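Local coordinates for kinesin-like protein (Caenorhabditis elegans, PDB 5X3E) that probably works as a kinesin-6 motor, coupling ATP binding and hydrolysis in a P-loop motor domain to movement along microtubules, at residues R99-L104 with S114-Y119; H296-I301 with T392-N397. One frame throughout, in Å; residues are numbered along the deposited sequence.

Contact 1: R99-L104 with S114-Y119; sequences RTSVDL and SLLFTY. With SO4 (sulfate ion), chain Q.
The helix-to-strand step that leads toward the probable P-loop of the kinesin motor domain packs here through Leu104 and Ser114, with Thr100, one turn earlier in the helix, meeting Leu116, two residues on in the strand. Helix segment 99-104 runs nearly antiparallel to strand 114-119, with the axes 9.3 Å apart at closest approach. Leu104 lies over the start of the strand: its CB rests on the CB of Ser114 at 3.6 Å, while its CD1 meets CD1 of Leu116 at the same separation, the two leucine side chains crossing at about a right angle. Thr100 brings its methyl CG2, rather than its hydroxyl, against CD1 of Leu116. With CG anti to the backbone N (chi1 -165°), Leu116 sends that CD1 between the Thr100 methyl and Leu104. Strand 114-119 belongs to the central sheet of the P-loop NTPase fold, paired in parallel with strands 325-333 and 404-411, and it ends just before Gly120 of a probable Walker A motif. Helix 93-109 lies against one side of that sheet beside helix 141-152, whose Leu141 touches Thr100, Ser101 and Leu116. The polar part of the interface is a hydrogen bond from Ser114 OG to Leu104 O, 3.2 Å long; the donor stands well off the line of the C=O bond, at 111°, and tilted out of the carbonyl plane. At the N-terminal end of the segment, away from the strand, Arg99 turns its guanidinium edge to a sulfate, NE making weak bonds to O1 (3.4 Å) and O3, while NH2 forms a salt bridge with Glu37.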
loop_
_atom_site.group_PDB
_atom_site.type_symbol
_atom_site.label_atom_id
_atom_site.label_comp_id
_atom_site.label_asym_id
_atom_site.label_seq_id
_atom_site.Cartn_x
_atom_site.Cartn_y
_atom_site.Cartn_z
ATOM N N ARG A 99 3.126 14.930 1.557
ATOM C CA ARG A 99 3.096 15.079 0.107
ATOM C C ARG A 99 2.706 13.787 -0.607
ATOM O O ARG A 99 2.284 13.829 -1.769
ATOM C CB ARG A 99 4.467 15.583 -0.364
ATOM C CG ARG A 99 4.584 15.911 -1.842
ATOM C CD ARG A 99 3.422 16.741 -2.324
ATOM N NE ARG A 99 3.480 16.963 -3.765
ATOM C CZ ARG A 99 3.091 16.075 -4.674
ATOM N NH1 ARG A 99 2.619 14.893 -4.293
ATOM N NH2 ARG A 99 3.174 16.365 -5.965
ATOM N N THR A 100 2.798 12.651 0.078
ATOM C CA THR A 100 2.615 11.334 -0.509
ATOM C C THR A 100 1.336 10.633 -0.063
ATOM O O THR A 100 0.754 9.884 -0.851
ATOM C CB THR A 100 3.845 10.467 -0.180
ATOM O OG1 THR A 100 4.925 10.827 -1.050
ATOM C CG2 THR A 100 3.586 9.025 -0.329
ATOM N N SER A 101 0.854 10.892 1.159
ATOM C CA SER A 101 -0.203 10.080 1.749
ATOM C C SER A 101 -1.452 10.837 2.186
ATOM O O SER A 101 -2.516 10.214 2.280
ATOM C CB SER A 101 0.338 9.318 2.966
ATOM O OG SER A 101 1.522 8.623 2.633
ATOM N N VAL A 102 -1.369 12.144 2.449
ATOM C CA VAL A 102 -2.506 12.841 3.051
ATOM C C VAL A 102 -3.690 12.858 2.093
ATOM O O VAL A 102 -4.843 12.668 2.505
ATOM C CB VAL A 102 -2.098 14.261 3.498
ATOM C CG1 VAL A 102 -3.323 15.145 3.703
ATOM C CG2 VAL A 102 -1.299 14.193 4.786
ATOM N N ASP A 103 -3.434 13.063 0.798
ATOM C CA ASP A 103 -4.535 13.072 -0.164
ATOM C C ASP A 103 -5.115 11.675 -0.373
ATOM O O ASP A 103 -6.287 11.542 -0.740
ATOM C CB ASP A 103 -4.079 13.676 -1.497
ATOM C CG ASP A 103 -3.015 12.841 -2.195
ATOM O OD1 ASP A 103 -2.890 12.954 -3.433
ATOM O OD2 ASP A 103 -2.315 12.062 -1.512
ATOM N N LEU A 104 -4.318 10.627 -0.154
ATOM C CA LEU A 104 -4.866 9.275 -0.221
ATOM C C LEU A 104 -5.767 8.995 0.972
ATOM O O LEU A 104 -6.811 8.347 0.830
ATOM C CB LEU A 104 -3.740 8.241 -0.294
ATOM C CG LEU A 104 -2.666 8.481 -1.355
ATOM C CD1 LEU A 104 -1.713 7.293 -1.449
ATOM C CD2 LEU A 104 -3.293 8.809 -2.707
ATOM N N SER A 114 -7.215 4.017 -2.933
ATOM C CA SER A 114 -5.900 4.599 -3.151
ATOM C C SER A 114 -4.859 3.491 -3.164
ATOM O O SER A 114 -5.001 2.480 -2.471
ATOM C CB SER A 114 -5.559 5.623 -2.055
ATOM O OG SER A 114 -6.649 6.500 -1.823
ATOM N N LEU A 115 -3.800 3.702 -3.945
ATOM C CA LEU A 115 -2.721 2.733 -4.089
ATOM C C LEU A 115 -1.384 3.459 -4.080
ATOM O O LEU A 115 -1.211 4.453 -4.791
ATOM C CB LEU A 115 -2.881 1.925 -5.384
ATOM C CG LEU A 115 -1.758 0.970 -5.790
ATOM C CD1 LEU A 115 -1.478 -0.045 -4.699
ATOM C CD2 LEU A 115 -2.137 0.263 -7.078
ATOM N N LEU A 116 -0.440 2.965 -3.280
ATOM C CA LEU A 116 0.872 3.592 -3.154
ATOM C C LEU A 116 1.959 2.530 -3.243
ATOM O O LEU A 116 1.946 1.562 -2.474
ATOM C CB LEU A 116 0.984 4.370 -1.843
ATOM C CG LEU A 116 2.117 5.387 -1.658
ATOM C CD1 LEU A 116 1.681 6.318 -0.579
ATOM C CD2 LEU A 116 3.448 4.750 -1.273
ATOM N N PHE A 117 2.889 2.711 -4.181
ATOM C CA PHE A 117 4.053 1.852 -4.343
ATOM C C PHE A 117 5.312 2.571 -3.875
ATOM O O PHE A 117 5.449 3.786 -4.044
ATOM C CB PHE A 117 4.276 1.454 -5.805
ATOM C CG PHE A 117 3.163 0.668 -6.417
ATOM C CD1 PHE A 117 3.063 -0.699 -6.208
ATOM C CD2 PHE A 117 2.251 1.285 -7.254
ATOM C CE1 PHE A 117 2.048 -1.434 -6.795
ATOM C CE2 PHE A 117 1.241 0.561 -7.843
ATOM C CZ PHE A 117 1.137 -0.803 -7.615
ATOM N N THR A 118 6.243 1.809 -3.309
ATOM C CA THR A 118 7.634 2.237 -3.191
ATOM C C THR A 118 8.477 1.342 -4.090
ATOM O O THR A 118 8.406 0.112 -3.992
ATOM C CB THR A 118 8.140 2.185 -1.740
ATOM O OG1 THR A 118 7.945 0.879 -1.188
ATOM C CG2 THR A 118 7.417 3.209 -0.882
ATOM N N TYR A 119 9.245 1.962 -4.981
ATOM C CA TYR A 119 10.021 1.269 -6.000
ATOM C C TYR A 119 11.494 1.642 -5.875
ATOM O O TYR A 119 11.829 2.735 -5.413
ATOM C CB TYR A 119 9.501 1.627 -7.399
ATOM C CG TYR A 119 10.185 0.909 -8.535
ATOM C CD1 TYR A 119 9.681 -0.285 -9.026
ATOM C CD2 TYR A 119 11.328 1.432 -9.126
ATOM C CE1 TYR A 119 10.302 -0.948 -10.064
ATOM C CE2 TYR A 119 11.957 0.775 -10.163
ATOM C CZ TYR A 119 11.438 -0.415 -10.629
ATOM O OH TYR A 119 12.052 -1.077 -11.667
HETATM S S SO4 Q . 4.643 20.569 -3.599
HETATM O O1 SO4 Q . 5.300 19.611 -2.710
HETATM O O2 SO4 Q . 5.397 21.820 -3.608
HETATM O O3 SO4 Q . 4.572 20.023 -4.955
HETATM O O4 SO4 Q . 3.291 20.831 -3.113
#

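Contact 2: H296-I301 with T392-N397; sequences HSVFTI and THLFKN. With SO4 (sulfate ion), chain M.
The ring of Phe395 has the side chain of Leu394 over one face, CG lying 4.2 Å above the plane and offset toward the rim, and at its edge CZ meets CG1 of Val298 at 3.9 Å, near the ring plane. Val298 and Phe395 approach from opposite directions, and the second valine methyl, CG2, is almost as near to CZ. Phe395 sits at the N-cap of helix 396-399, just after helix 390-394; from this junction its CG, anti to the carbonyl carbon (chi1 -55°), carries the ring to the central sheet of the motor domain, where Cys330 and Val332 also touch it. In kinesins this helical region generally contributes to the microtubule-facing surface. Leu394 adds a looser contact, CD2 to Val298 CG2 at 4.3 Å. The imidazole of His393 presents its edge to a sulfate, probably from the crystallisation liquor, with weak bonds from NE2 to O3 (3.0 Å) and O2; Lys396 NZ reaches O2 weakly, and Arg387 and His248 also bond the ion. Replacing His393 by an alanine would probably leave the sulfate to those other three residues. Hydrocarbon thus faces the sheet while basic groups turn away, where they can gather round an anion.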
loop_
_atom_site.group_PDB
_atom_site.type_symbol
_atom_site.label_atom_id
_atom_site.label_comp_id
_atom_site.label_asym_id
_atom_site.label_seq_id
_atom_site.Cartn_x
_atom_site.Cartn_y
_atom_site.Cartn_z
ATOM N N HIS A 296 7.109 -8.829 -3.075
ATOM C CA HIS A 296 6.236 -7.667 -2.970
ATOM C C HIS A 296 5.355 -7.839 -1.740
ATOM O O HIS A 296 4.749 -8.898 -1.548
ATOM C CB HIS A 296 5.352 -7.498 -4.212
ATOM C CG HIS A 296 6.086 -7.599 -5.514
ATOM N ND1 HIS A 296 6.953 -6.625 -5.960
ATOM C CD2 HIS A 296 6.058 -8.549 -6.480
ATOM C CE1 HIS A 296 7.435 -6.975 -7.141
ATOM N NE2 HIS A 296 6.907 -8.139 -7.478
ATOM N N SER A 297 5.285 -6.806 -0.909
ATOM C CA SER A 297 4.456 -6.843 0.287
ATOM C C SER A 297 3.298 -5.869 0.126
ATOM O O SER A 297 3.505 -4.694 -0.200
ATOM C CB SER A 297 5.278 -6.515 1.536
ATOM O OG SER A 297 5.927 -5.274 1.386
ATOM N N VAL A 298 2.086 -6.355 0.380
ATOM C CA VAL A 298 0.861 -5.606 0.125
ATOM C C VAL A 298 0.110 -5.476 1.442
ATOM O O VAL A 298 -0.432 -6.462 1.962
ATOM C CB VAL A 298 -0.008 -6.284 -0.944
ATOM C CG1 VAL A 298 -1.254 -5.457 -1.223
ATOM C CG2 VAL A 298 0.801 -6.507 -2.220
ATOM N N PHE A 299 0.082 -4.268 1.985
ATOM C CA PHE A 299 -0.633 -3.981 3.220
ATOM C C PHE A 299 -1.832 -3.107 2.868
ATOM O O PHE A 299 -1.668 -1.980 2.392
ATOM C CB PHE A 299 0.286 -3.312 4.236
ATOM C CG PHE A 299 -0.323 -3.173 5.599
ATOM C CD1 PHE A 299 -0.260 -4.212 6.511
ATOM C CD2 PHE A 299 -0.958 -1.999 5.973
ATOM C CE1 PHE A 299 -0.820 -4.084 7.769
ATOM C CE2 PHE A 299 -1.520 -1.866 7.230
ATOM C CZ PHE A 299 -1.450 -2.910 8.129
ATOM N N THR A 300 -3.035 -3.640 3.056
ATOM C CA THR A 300 -4.259 -2.955 2.657
ATOM C C THR A 300 -5.041 -2.540 3.896
ATOM O O THR A 300 -5.417 -3.389 4.712
ATOM C CB THR A 300 -5.115 -3.846 1.764
ATOM O OG1 THR A 300 -4.364 -4.216 0.600
ATOM C CG2 THR A 300 -6.373 -3.107 1.340
ATOM N N ILE A 301 -5.295 -1.243 4.019
ATOM C CA ILE A 301 -6.116 -0.684 5.087
ATOM C C ILE A 301 -7.520 -0.492 4.541
ATOM O O ILE A 301 -7.721 0.253 3.576
ATOM C CB ILE A 301 -5.539 0.644 5.603
ATOM C CG1 ILE A 301 -4.064 0.473 5.968
ATOM C CG2 ILE A 301 -6.347 1.143 6.795
ATOM C CD1 ILE A 301 -3.305 1.767 6.093
ATOM N N THR A 392 0.345 -7.383 -10.931
ATOM C CA THR A 392 -0.446 -6.441 -11.711
ATOM C C THR A 392 -1.915 -6.854 -11.787
ATOM O O THR A 392 -2.802 -5.993 -11.854
ATOM C CB THR A 392 0.156 -6.339 -13.110
ATOM O OG1 THR A 392 1.540 -5.986 -13.008
ATOM C CG2 THR A 392 -0.537 -5.299 -13.901
ATOM N N HIS A 393 -2.195 -8.157 -11.742
ATOM C CA HIS A 393 -3.576 -8.625 -11.729
ATOM C C HIS A 393 -4.295 -8.167 -10.467
ATOM O O HIS A 393 -5.465 -7.764 -10.514
ATOM C CB HIS A 393 -3.588 -10.149 -11.853
ATOM C CG HIS A 393 -4.943 -10.744 -12.079
ATOM N ND1 HIS A 393 -5.243 -12.042 -11.731
ATOM C CD2 HIS A 393 -6.067 -10.231 -12.632
ATOM C CE1 HIS A 393 -6.499 -12.302 -12.048
ATOM N NE2 HIS A 393 -7.021 -11.219 -12.596
ATOM N N LEU A 394 -3.601 -8.207 -9.327
ATOM C CA LEU A 394 -4.203 -7.815 -8.057
ATOM C C LEU A 394 -4.629 -6.349 -8.039
ATOM O O LEU A 394 -5.566 -5.986 -7.319
ATOM C CB LEU A 394 -3.219 -8.097 -6.925
ATOM C CG LEU A 394 -3.642 -7.775 -5.495
ATOM C CD1 LEU A 394 -4.904 -8.533 -5.122
ATOM C CD2 LEU A 394 -2.508 -8.102 -4.539
ATOM N N PHE A 395 -3.985 -5.498 -8.839
ATOM C CA PHE A 395 -4.333 -4.084 -8.902
ATOM C C PHE A 395 -4.979 -3.718 -10.236
ATOM O O PHE A 395 -4.805 -2.604 -10.740
ATOM C CB PHE A 395 -3.100 -3.226 -8.626
ATOM C CG PHE A 395 -2.427 -3.560 -7.328
ATOM C CD1 PHE A 395 -3.104 -3.399 -6.125
ATOM C CD2 PHE A 395 -1.136 -4.060 -7.306
ATOM C CE1 PHE A 395 -2.502 -3.727 -4.921
ATOM C CE2 PHE A 395 -0.526 -4.386 -6.106
ATOM C CZ PHE A 395 -1.212 -4.223 -4.913
ATOM N N LYS A 396 -5.739 -4.658 -10.807
ATOM C CA LYS A 396 -6.425 -4.414 -12.070
ATOM C C LYS A 396 -7.316 -3.178 -11.994
ATOM O O LYS A 396 -7.296 -2.336 -12.899
ATOM C CB LYS A 396 -7.234 -5.652 -12.462
ATOM C CG LYS A 396 -8.332 -5.385 -13.475
ATOM C CD LYS A 396 -9.247 -6.587 -13.626
ATOM C CE LYS A 396 -10.698 -6.169 -13.802
ATOM N NZ LYS A 396 -11.636 -7.320 -13.691
ATOM N N ASN A 397 -8.102 -3.053 -10.922
ATOM C CA ASN A 397 -9.035 -1.937 -10.806
ATOM C C ASN A 397 -8.311 -0.598 -10.881
ATOM O O ASN A 397 -8.717 0.298 -11.628
ATOM C CB ASN A 397 -9.826 -2.055 -9.502
ATOM C CG ASN A 397 -10.567 -3.375 -9.392
ATOM O OD1 ASN A 397 -10.359 -4.143 -8.454
ATOM N ND2 ASN A 397 -11.433 -3.646 -10.360
HETATM S S SO4 M . -10.310 -11.884 -13.430
HETATM O O1 SO4 M . -10.335 -12.360 -12.048
HETATM O O2 SO4 M . -10.086 -10.441 -13.474
HETATM O O3 SO4 M . -9.247 -12.580 -14.149
HETATM O O4 SO4 M . -11.586 -12.177 -14.075
#

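Both contacts reach the same central sheet of the motor domain, their centres 13 Å apart, and they follow one another along the chain: contact 1 closes before contact 2 opens. Helix 93-109 approaches strand 114-119 on one side, whereas helices 390-394 and 396-399 pack against the other, and strand 325-333 runs between strands 114-119 and 296-307. The two meet on the sheet face away from helix 93-109, where Leu115 CD1 packs on Phe395 CE1 at 3.8 Å and Phe117 CE1 on Phe395 CE2 at 4.0 Å. Alternate residues of strand 114-119 therefore serve both helical layers, the three-layer plan of a P-loop NTPase.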